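Local coordinates for TIR-like domain-containing protein (Prevotella corporis, PDB 7EBD) that is a bacterial member of the STING family whose two subunits together bind the ligand C2E, at residues Gly43-Lys48 with Leu95-Met100; Gln68-Thr73 with Val87-Gly92; Leu21-Ile26 with Ser149-Cys154. All blocks are in the same frame, centred on the assembly; numbering follows the deposited sequence.

Interaction 1 (Gly43-Lys48 with Leu95-Met100); sequences GKLYIK and LEVYDM. With C2E (9,9'-[(2R,3R,3aS,5S,7aR,9R,10R,10aS,12S,14aR)-3,5,10,12-tetrahydroxy-5,12-dioxidooctahydro-2H,7H-difuro[3,2-d:3',2'-j][1,3,7,9,2,8]tetraoxadiphosphacyclododecine-2,9-diyl]bis(2-amino-1,9-dihydro-6H-purin-6-one)), chain E.
K44 and Y46 each use both backbone N-H and C=O on strand 95-99. K44 N donates to L95 O while K44 O receives V97 N, each at 2.9 Å, and Y46 repeats the pattern by giving its N-H to V97 O and taking D99 N on its carbonyl. K48 N closes the series on D99 O at 2.8 Å, nearly straight at 175°. This alternation marks two parallel neighbours in a sheet: the polar backbone groups of L45 and I47 turn the other way, to C154, E156 and L158.

On the face carrying K44 and E96, two tyrosines lie side by side, their planes 29° apart and slid so far that the rings barely overlap. Y46 CD2 sits over one face of the Y98 ring, toward its rim. Both hydroxyls are linked to one acid, E96, that of Y98 directly and that of Y46 through a water. Y98 OH donates to E96 OE2 at 3.0 Å, approaching from above the carboxylate plane; the water bonded to Y46 OH at 2.9 Å also lies very close to E96 OE1, so the second oxygen is probably engaged as well.

The opposite face is apolar at L45, whose CD1 meets V97 CG1 at 3.9 Å under helix 6-28; branched aliphatic chains suit this buried layer. Further along the same face stands buried D99. CG anti to the backbone N, chi1 -172°, carries the carboxylate out from this face to C2E, where OD1 accepts N2 at 2.7 Å, while OD2 is hydrogen-bonded to Y14 OH. Past the strand ends, K48 CG packs on CE of M100, a selenomethionine, at 3.7 Å.

An acid suits D99 because its two oxygens can serve two donors. With its backbone N-H and C=O also committed to Y46 and K48, the sheet fixes the base of this residue, and the bond to Y14 would steady the carboxylate that receives the ligand's amino group.

Interaction 2 (Gln68-Thr73 with Val87-Gly92); sequences QGLNET and VSKEEG. With ACT (acetate ion), chain C.
N71 and S88 form the hydrogen-bonded pair that joins the two segments: N71 N donates to S88 O at 2.9 Å, and S88 N returns a bond of the same length to N71 O. Next to them, E72 and V87 make a non-hydrogen-bonded pair. The pairing carries on from there with backbone bonding between T73 and I86; the short strand segments 71-73 and 87-91 stand at 112° to each other.

Hydroxyl groups add a second set of bonds. T73 OG1 donates to S88 OG at 2.9 Å, and S88 OG passes its own hydrogen to the acetate atom O at 2.8 Å. A small hydroxyl suits position 88 because it can accept and donate at once. The acetate probably came from the crystallisation liquor.

Apolar packing gathers round L70. Its CD1 meets V87 CG2 at 3.8 Å, the two side chains crossing at about a right angle, while its CD2 lies against the aliphatic part of K89, 3.6 Å from CD. K89 thus supplies methylenes here.

G69, with positive phi, ends helix 57-67 in a Schellman motif, a place favouring glycine, and sends the chain into this hairpin. Y65 of that helix covers L70 and V87, S88 touches L95 and V97 of strand 94-99, and E72 OE1 is hydrogen-bonded to N81 of the second subunit.

Interaction 3 (Leu21-Ile26 with Ser149-Cys154); sequences LAAEWI and SFCREC
F150 meets E24 obliquely: CD2 of the ring comes within 3.6 Å of E24 CA, and CE2 lies 3.9 Å from E24 CG. The carboxylate of E24 is inclined 54° to the ring, and its extended chain lets the methylenes do the touching. The W25 side chain points away from the short helix and touches M30 and M75.

A23 fills the middle. Its CB, directed toward the short helix, meets C151 SG at 3.6 Å, C154 SG at 3.7 Å and F150 CB. C154 SG sits between its own backbone N and carbonyl carbon (chi1 66°), which brings the sulfur in against A23 and also to 3.9 Å from I26 CG2. No hydrogen bond spans the contact; it is held by van der Waals packing of methyl, methylene, thiol and phenyl groups.

Such residues suit a close helix crossing: a methyl and two thiols allow the axes to approach to 8.3 Å at 76°. This is packing of an alpha/beta domain, setting the short helix that leads into strand 155-157 across long helix 6-28.

Overall arrangement
Interactions 1 and 2 belong to one mixed sheet, their centres 9 Å apart. Strands 84-91 and 94-99 are neighbours there, with probable hydrogen bonds such as Y98 N to V87 O at 2.9 Å. Interaction 3 adjoins the other flank of interaction 1, 11 Å away between centres, and a probable bond from L45 N to C154 O, 2.8 Å, ties them. Interactions 2 and 3 do not touch; their nearest atoms are about 7 Å apart. Interaction 1 alone meets C2E directly, through D99, whose counterpart in the second subunit also binds it. The side chains of V87 and I26 lie about 6 and 12 Å from the ligand.

Interaction 1 (Gly43-Lys48 with Leu95-Met100)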
# COMPACT_ATOMS: atom_id res chain seq x y z
N GLY A 43 12.62 4.43 -19.85
CA GLY A 43 11.36 4.45 -19.12
C GLY A 43 11.40 5.48 -18.03
O GLY A 43 12.46 5.80 -17.48
N LYS A 44 10.23 6.02 -17.71
CA LYS A 44 10.09 7.02 -16.67
C LYS A 44 8.87 6.70 -15.82
O LYS A 44 7.86 6.22 -16.34
CB LYS A 44 9.95 8.43 -17.26
CG LYS A 44 11.15 8.90 -18.07
CD LYS A 44 12.35 9.19 -17.19
CE LYS A 44 13.54 9.65 -18.01
NZ LYS A 44 14.76 9.83 -17.18
N LEU A 45 8.98 6.95 -14.52
CA LEU A 45 7.87 6.80 -13.58
C LEU A 45 7.50 8.18 -13.06
O LEU A 45 8.34 8.87 -12.48
CB LEU A 45 8.23 5.87 -12.43
CG LEU A 45 7.24 5.83 -11.26
CD1 LEU A 45 5.88 5.34 -11.72
CD2 LEU A 45 7.77 4.97 -10.12
N TYR A 46 6.25 8.58 -13.27
CA TYR A 46 5.75 9.89 -12.86
C TYR A 46 4.76 9.71 -11.73
O TYR A 46 3.75 9.00 -11.88
CB TYR A 46 5.11 10.62 -14.04
CG TYR A 46 6.08 10.96 -15.15
CD1 TYR A 46 6.98 12.01 -15.01
CD2 TYR A 46 6.10 10.24 -16.33
CE1 TYR A 46 7.88 12.32 -16.01
CE2 TYR A 46 6.99 10.54 -17.34
CZ TYR A 46 7.88 11.59 -17.18
OH TYR A 46 8.76 11.90 -18.19
N ILE A 47 5.04 10.36 -10.60
CA ILE A 47 4.16 10.33 -9.44
C ILE A 47 3.22 11.52 -9.53
O ILE A 47 3.67 12.68 -9.55
CB ILE A 47 4.97 10.36 -8.13
CG1 ILE A 47 6.11 9.34 -8.18
CG2 ILE A 47 4.06 10.10 -6.94
CD1 ILE A 47 5.66 7.91 -8.36
N LYS A 48 1.92 11.26 -9.57
CA LYS A 48 0.91 12.29 -9.72
C LYS A 48 0.22 12.50 -8.37
O LYS A 48 -0.38 11.57 -7.83
CB LYS A 48 -0.11 11.92 -10.79
CG LYS A 48 -1.28 12.88 -10.90
CD LYS A 48 -0.83 14.25 -11.39
CE LYS A 48 -2.01 15.20 -11.50
NZ LYS A 48 -1.59 16.54 -12.00
N LEU A 95 8.81 4.53 -22.39
CA LEU A 95 7.66 4.00 -21.67
C LEU A 95 7.39 4.92 -20.48
O LEU A 95 8.21 5.00 -19.56
CB LEU A 95 7.91 2.57 -21.20
CG LEU A 95 6.79 1.96 -20.35
CD1 LEU A 95 5.55 1.70 -21.18
CD2 LEU A 95 7.26 0.70 -19.66
N GLU A 96 6.25 5.61 -20.51
CA GLU A 96 5.88 6.54 -19.45
C GLU A 96 4.85 5.87 -18.56
O GLU A 96 3.71 5.63 -18.98
CB GLU A 96 5.34 7.85 -20.03
CG GLU A 96 6.31 8.57 -20.95
CD GLU A 96 5.82 9.95 -21.34
OE1 GLU A 96 6.65 10.78 -21.76
OE2 GLU A 96 4.60 10.20 -21.22
N VAL A 97 5.25 5.54 -17.33
CA VAL A 97 4.39 4.95 -16.33
C VAL A 97 3.92 6.05 -15.40
O VAL A 97 4.71 6.93 -15.03
CB VAL A 97 5.12 3.84 -15.55
CG1 VAL A 97 4.21 3.20 -14.52
CG2 VAL A 97 5.69 2.81 -16.50
N TYR A 98 2.65 6.02 -15.01
CA TYR A 98 2.10 7.02 -14.10
C TYR A 98 1.50 6.34 -12.88
O TYR A 98 1.00 5.22 -12.96
CB TYR A 98 1.04 7.89 -14.80
CG TYR A 98 1.59 8.80 -15.88
CD1 TYR A 98 1.87 8.31 -17.15
CD2 TYR A 98 1.82 10.15 -15.63
CE1 TYR A 98 2.37 9.14 -18.14
CE2 TYR A 98 2.31 10.98 -16.61
CZ TYR A 98 2.59 10.48 -17.86
OH TYR A 98 3.09 11.31 -18.84
N ASP A 99 1.55 7.04 -11.75
CA ASP A 99 0.88 6.52 -10.56
C ASP A 99 0.47 7.66 -9.64
O ASP A 99 1.26 8.58 -9.39
CB ASP A 99 1.78 5.54 -9.79
CG ASP A 99 1.04 4.85 -8.66
OD1 ASP A 99 0.18 3.99 -8.95
OD2 ASP A 99 1.30 5.18 -7.48
N MSE A 100 -0.76 7.59 -9.15
CA MSE A 100 -1.23 8.45 -8.08
C MSE A 100 -1.29 7.61 -6.80
O MSE A 100 -2.00 6.61 -6.75
CB MSE A 100 -2.60 9.05 -8.41
CG MSE A 100 -3.16 9.95 -7.32
SE MSE A 100 -4.91 10.68 -7.76
CE MSE A 100 -4.44 11.69 -9.36
P1 C2E E . 2.19 -1.65 0.61
O2P C2E E . 2.51 -3.03 0.06
O1P C2E E . 3.41 -1.27 1.41
O5' C2E E . 2.09 -0.48 -0.54
C5' C2E E . 2.17 0.84 -0.11
C4' C2E E . 1.62 1.76 -1.24
O4' C2E E . 2.37 1.65 -2.30
C3' C2E E . 0.21 1.31 -1.68
O3' C2E E . -0.72 1.94 -0.93
C2' C2E E . 0.16 1.76 -3.15
O2' C2E E . -0.18 3.21 -3.23
C1' C2E E . 1.38 1.59 -3.59
N9 C2E E . 1.50 0.32 -4.25
C8 C2E E . 1.92 -0.79 -3.64
N7 C2E E . 1.88 -1.74 -4.60
C5 C2E E . 1.44 -1.19 -5.74
C6 C2E E . 1.20 -1.76 -7.14
O6 C2E E . 1.40 -2.91 -7.37
N1 C2E E . 0.72 -0.91 -8.19
C2 C2E E . 0.47 0.48 -7.93
N2 C2E E . -0.02 1.34 -8.99
N3 C2E E . 0.70 1.03 -6.60
C4 C2E E . 1.20 0.13 -5.52
P11 C2E E . -2.21 1.21 -1.00
O21 C2E E . -2.87 1.17 -2.36
O11 C2E E . -3.12 2.06 -0.15
O5A C2E E . -2.05 -0.24 -0.23
C5A C2E E . -1.92 -0.07 1.15
C4A C2E E . -1.64 -1.37 1.79
O4A C2E E . -2.64 -2.19 1.63
C3A C2E E . -0.31 -2.11 1.07
O3A C2E E . 0.96 -1.63 1.71
C2A C2E E . -0.46 -3.31 1.27
O2A C2E E . 0.03 -3.69 2.64
C1A C2E E . -2.06 -3.52 1.20
N91 C2E E . -2.42 -3.81 -0.03
C81 C2E E . -2.88 -3.01 -1.01
N71 C2E E . -3.10 -3.80 -2.08
C51 C2E E . -2.79 -5.05 -1.74
C61 C2E E . -2.84 -6.36 -2.53
O61 C2E E . -3.21 -6.35 -3.65
N11 C2E E . -2.43 -7.58 -1.92
C21 C2E E . -1.98 -7.58 -0.55
N21 C2E E . -1.56 -8.82 0.08
N31 C2E E . -1.93 -6.33 0.20
C41 C2E E . -2.36 -5.06 -0.45
O HOH W 1 8.99 10.95 -20.93

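Interaction 2 (Gln68-Thr73 with Val87-Gly92)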
# COMPACT_ATOMS: atom_id res chain seq x y z
N GLN A 68 -5.48 10.80 -19.39
CA GLN A 68 -4.14 10.79 -19.94
C GLN A 68 -3.95 9.75 -21.03
O GLN A 68 -2.87 9.69 -21.63
CB GLN A 68 -3.11 10.57 -18.83
CG GLN A 68 -2.97 11.73 -17.85
CD GLN A 68 -2.44 12.99 -18.50
OE1 GLN A 68 -1.58 12.94 -19.38
NE2 GLN A 68 -2.95 14.14 -18.06
N GLY A 69 -4.96 8.93 -21.31
CA GLY A 69 -4.85 7.91 -22.33
C GLY A 69 -3.87 6.80 -21.98
O GLY A 69 -3.06 6.39 -22.82
N LEU A 70 -3.94 6.32 -20.75
CA LEU A 70 -3.06 5.26 -20.26
C LEU A 70 -3.76 3.91 -20.35
O LEU A 70 -4.99 3.81 -20.36
CB LEU A 70 -2.63 5.53 -18.82
CG LEU A 70 -1.99 6.89 -18.54
CD1 LEU A 70 -1.73 7.06 -17.06
CD2 LEU A 70 -0.70 7.03 -19.33
N ASN A 71 -2.95 2.86 -20.42
CA ASN A 71 -3.45 1.50 -20.46
C ASN A 71 -2.81 0.69 -19.33
O ASN A 71 -1.73 1.01 -18.84
CB ASN A 71 -3.17 0.83 -21.82
CG ASN A 71 -1.69 0.78 -22.15
OD1 ASN A 71 -1.15 1.69 -22.77
ND2 ASN A 71 -1.04 -0.30 -21.73
N GLU A 72 -3.52 -0.36 -18.94
CA GLU A 72 -3.12 -1.17 -17.79
C GLU A 72 -2.02 -2.14 -18.20
O GLU A 72 -2.16 -2.88 -19.18
CB GLU A 72 -4.32 -1.94 -17.26
CG GLU A 72 -5.41 -1.04 -16.71
CD GLU A 72 -5.09 -0.47 -15.35
OE1 GLU A 72 -5.79 0.48 -14.94
OE2 GLU A 72 -4.13 -0.95 -14.71
N THR A 73 -0.92 -2.14 -17.44
CA THR A 73 0.19 -3.07 -17.66
C THR A 73 0.70 -3.54 -16.30
O THR A 73 0.20 -3.13 -15.25
CB THR A 73 1.31 -2.42 -18.48
OG1 THR A 73 1.59 -1.11 -17.96
CG2 THR A 73 0.93 -2.31 -19.94
N VAL A 87 -0.27 1.80 -14.73
CA VAL A 87 -0.84 2.37 -15.95
C VAL A 87 0.28 3.09 -16.68
O VAL A 87 1.12 3.76 -16.06
CB VAL A 87 -2.01 3.32 -15.66
CG1 VAL A 87 -3.25 2.53 -15.29
CG2 VAL A 87 -1.65 4.28 -14.53
N SER A 88 0.32 2.94 -18.00
CA SER A 88 1.44 3.46 -18.77
C SER A 88 0.99 3.85 -20.17
O SER A 88 -0.16 3.62 -20.56
CB SER A 88 2.58 2.44 -18.85
OG SER A 88 2.16 1.27 -19.52
N LYS A 89 1.92 4.44 -20.90
CA LYS A 89 1.71 4.79 -22.30
C LYS A 89 3.07 4.84 -22.98
O LYS A 89 4.12 4.78 -22.34
CB LYS A 89 0.96 6.11 -22.46
CG LYS A 89 1.78 7.34 -22.11
CD LYS A 89 0.95 8.61 -22.17
CE LYS A 89 1.18 9.36 -23.47
NZ LYS A 89 0.62 10.74 -23.43
N GLU A 90 3.03 4.96 -24.31
CA GLU A 90 4.22 5.03 -25.14
C GLU A 90 4.38 6.46 -25.64
O GLU A 90 3.43 7.06 -26.14
CB GLU A 90 4.11 4.06 -26.32
CG GLU A 90 5.02 4.38 -27.49
CD GLU A 90 4.72 3.53 -28.71
OE1 GLU A 90 4.54 2.31 -28.55
OE2 GLU A 90 4.67 4.09 -29.82
N GLU A 91 5.59 7.00 -25.50
CA GLU A 91 5.96 8.31 -26.02
C GLU A 91 7.23 8.11 -26.82
O GLU A 91 8.34 8.13 -26.27
CB GLU A 91 6.14 9.33 -24.90
CG GLU A 91 6.48 10.74 -25.38
CD GLU A 91 5.26 11.63 -25.48
OE1 GLU A 91 4.13 11.11 -25.39
OE2 GLU A 91 5.43 12.86 -25.65
N GLY A 92 7.08 7.89 -28.12
CA GLY A 92 8.22 7.57 -28.95
C GLY A 92 8.81 6.24 -28.53
O GLY A 92 8.15 5.20 -28.54
C ACT C . 1.73 -0.00 -22.99
O ACT C . 1.66 0.99 -22.21
OXT ACT C . 0.94 -0.99 -23.08
CH3 ACT C . 2.94 0.01 -23.96

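Interaction 3 (Leu21-Ile26 with Ser149-Cys154)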
# COMPACT_ATOMS: atom_id res chain seq x y z
N LEU A 21 10.76 -0.50 -6.21
CA LEU A 21 10.63 -1.69 -7.05
C LEU A 21 10.36 -1.32 -8.50
O LEU A 21 10.91 -1.93 -9.42
CB LEU A 21 9.52 -2.59 -6.51
CG LEU A 21 9.52 -2.88 -5.01
CD1 LEU A 21 8.29 -3.70 -4.62
CD2 LEU A 21 10.80 -3.60 -4.59
N ALA A 22 9.51 -0.31 -8.72
CA ALA A 22 9.22 0.12 -10.09
C ALA A 22 10.45 0.70 -10.77
O ALA A 22 10.71 0.40 -11.94
CB ALA A 22 8.08 1.14 -10.08
N ALA A 23 11.23 1.51 -10.05
CA ALA A 23 12.46 2.05 -10.62
C ALA A 23 13.45 0.95 -10.93
O ALA A 23 14.11 0.97 -11.98
CB ALA A 23 13.07 3.08 -9.67
N GLU A 24 13.58 -0.03 -10.03
CA GLU A 24 14.48 -1.15 -10.29
C GLU A 24 14.05 -1.94 -11.51
O GLU A 24 14.89 -2.36 -12.32
CB GLU A 24 14.56 -2.06 -9.06
CG GLU A 24 15.58 -3.18 -9.20
CD GLU A 24 15.66 -4.05 -7.97
OE1 GLU A 24 16.00 -5.24 -8.11
OE2 GLU A 24 15.40 -3.54 -6.86
N TRP A 25 12.74 -2.14 -11.68
CA TRP A 25 12.26 -2.84 -12.86
C TRP A 25 12.54 -2.04 -14.13
O TRP A 25 12.95 -2.60 -15.15
CB TRP A 25 10.76 -3.12 -12.74
CG TRP A 25 10.18 -3.81 -13.93
CD1 TRP A 25 10.04 -5.16 -14.11
CD2 TRP A 25 9.67 -3.20 -15.12
NE1 TRP A 25 9.47 -5.42 -15.33
CE2 TRP A 25 9.23 -4.23 -15.97
CE3 TRP A 25 9.53 -1.87 -15.55
CZ2 TRP A 25 8.67 -3.98 -17.22
CZ3 TRP A 25 8.97 -1.63 -16.79
CH2 TRP A 25 8.55 -2.68 -17.61
N ILE A 26 12.33 -0.72 -14.08
CA ILE A 26 12.59 0.12 -15.24
C ILE A 26 14.05 0.05 -15.64
O ILE A 26 14.39 -0.04 -16.83
CB ILE A 26 12.15 1.57 -14.96
CG1 ILE A 26 10.62 1.67 -14.91
CG2 ILE A 26 12.71 2.52 -16.01
CD1 ILE A 26 10.11 3.05 -14.56
N SER A 149 19.86 5.22 -6.71
CA SER A 149 20.39 5.50 -8.04
C SER A 149 19.34 5.27 -9.13
O SER A 149 19.19 6.09 -10.04
CB SER A 149 21.64 4.66 -8.31
OG SER A 149 22.68 4.99 -7.41
N PHE A 150 18.61 4.16 -9.04
CA PHE A 150 17.58 3.87 -10.03
C PHE A 150 16.47 4.92 -9.98
O PHE A 150 16.02 5.42 -11.02
CB PHE A 150 17.01 2.47 -9.80
CG PHE A 150 18.02 1.37 -9.94
CD1 PHE A 150 19.20 1.57 -10.63
CD2 PHE A 150 17.77 0.12 -9.39
CE1 PHE A 150 20.13 0.56 -10.76
CE2 PHE A 150 18.70 -0.90 -9.52
CZ PHE A 150 19.88 -0.68 -10.21
N CYS A 151 16.02 5.26 -8.77
CA CYS A 151 14.96 6.25 -8.62
C CYS A 151 15.42 7.62 -9.10
O CYS A 151 14.68 8.32 -9.80
CB CYS A 151 14.51 6.31 -7.16
SG CYS A 151 13.81 4.76 -6.55
N ARG A 152 16.63 8.02 -8.71
CA ARG A 152 17.19 9.27 -9.23
C ARG A 152 17.28 9.24 -10.75
O ARG A 152 17.16 10.28 -11.40
CB ARG A 152 18.57 9.51 -8.62
CG ARG A 152 19.06 10.94 -8.76
CD ARG A 152 20.53 11.08 -8.38
NE ARG A 152 20.85 10.45 -7.10
CZ ARG A 152 21.61 9.37 -6.97
NH1 ARG A 152 22.14 8.79 -8.04
NH2 ARG A 152 21.85 8.86 -5.77
N GLU A 153 17.46 8.05 -11.33
CA GLU A 153 17.59 7.94 -12.77
C GLU A 153 16.26 8.09 -13.49
O GLU A 153 16.18 8.79 -14.51
CB GLU A 153 18.23 6.59 -13.13
CG GLU A 153 18.41 6.34 -14.61
CD GLU A 153 19.63 7.03 -15.19
OE1 GLU A 153 20.38 7.67 -14.42
OE2 GLU A 153 19.84 6.94 -16.42
N CYS A 154 15.19 7.47 -12.98
CA CYS A 154 13.97 7.34 -13.78
C CYS A 154 12.68 7.76 -13.08
O CYS A 154 11.60 7.56 -13.65
CB CYS A 154 13.83 5.89 -14.27
SG CYS A 154 13.56 4.70 -12.94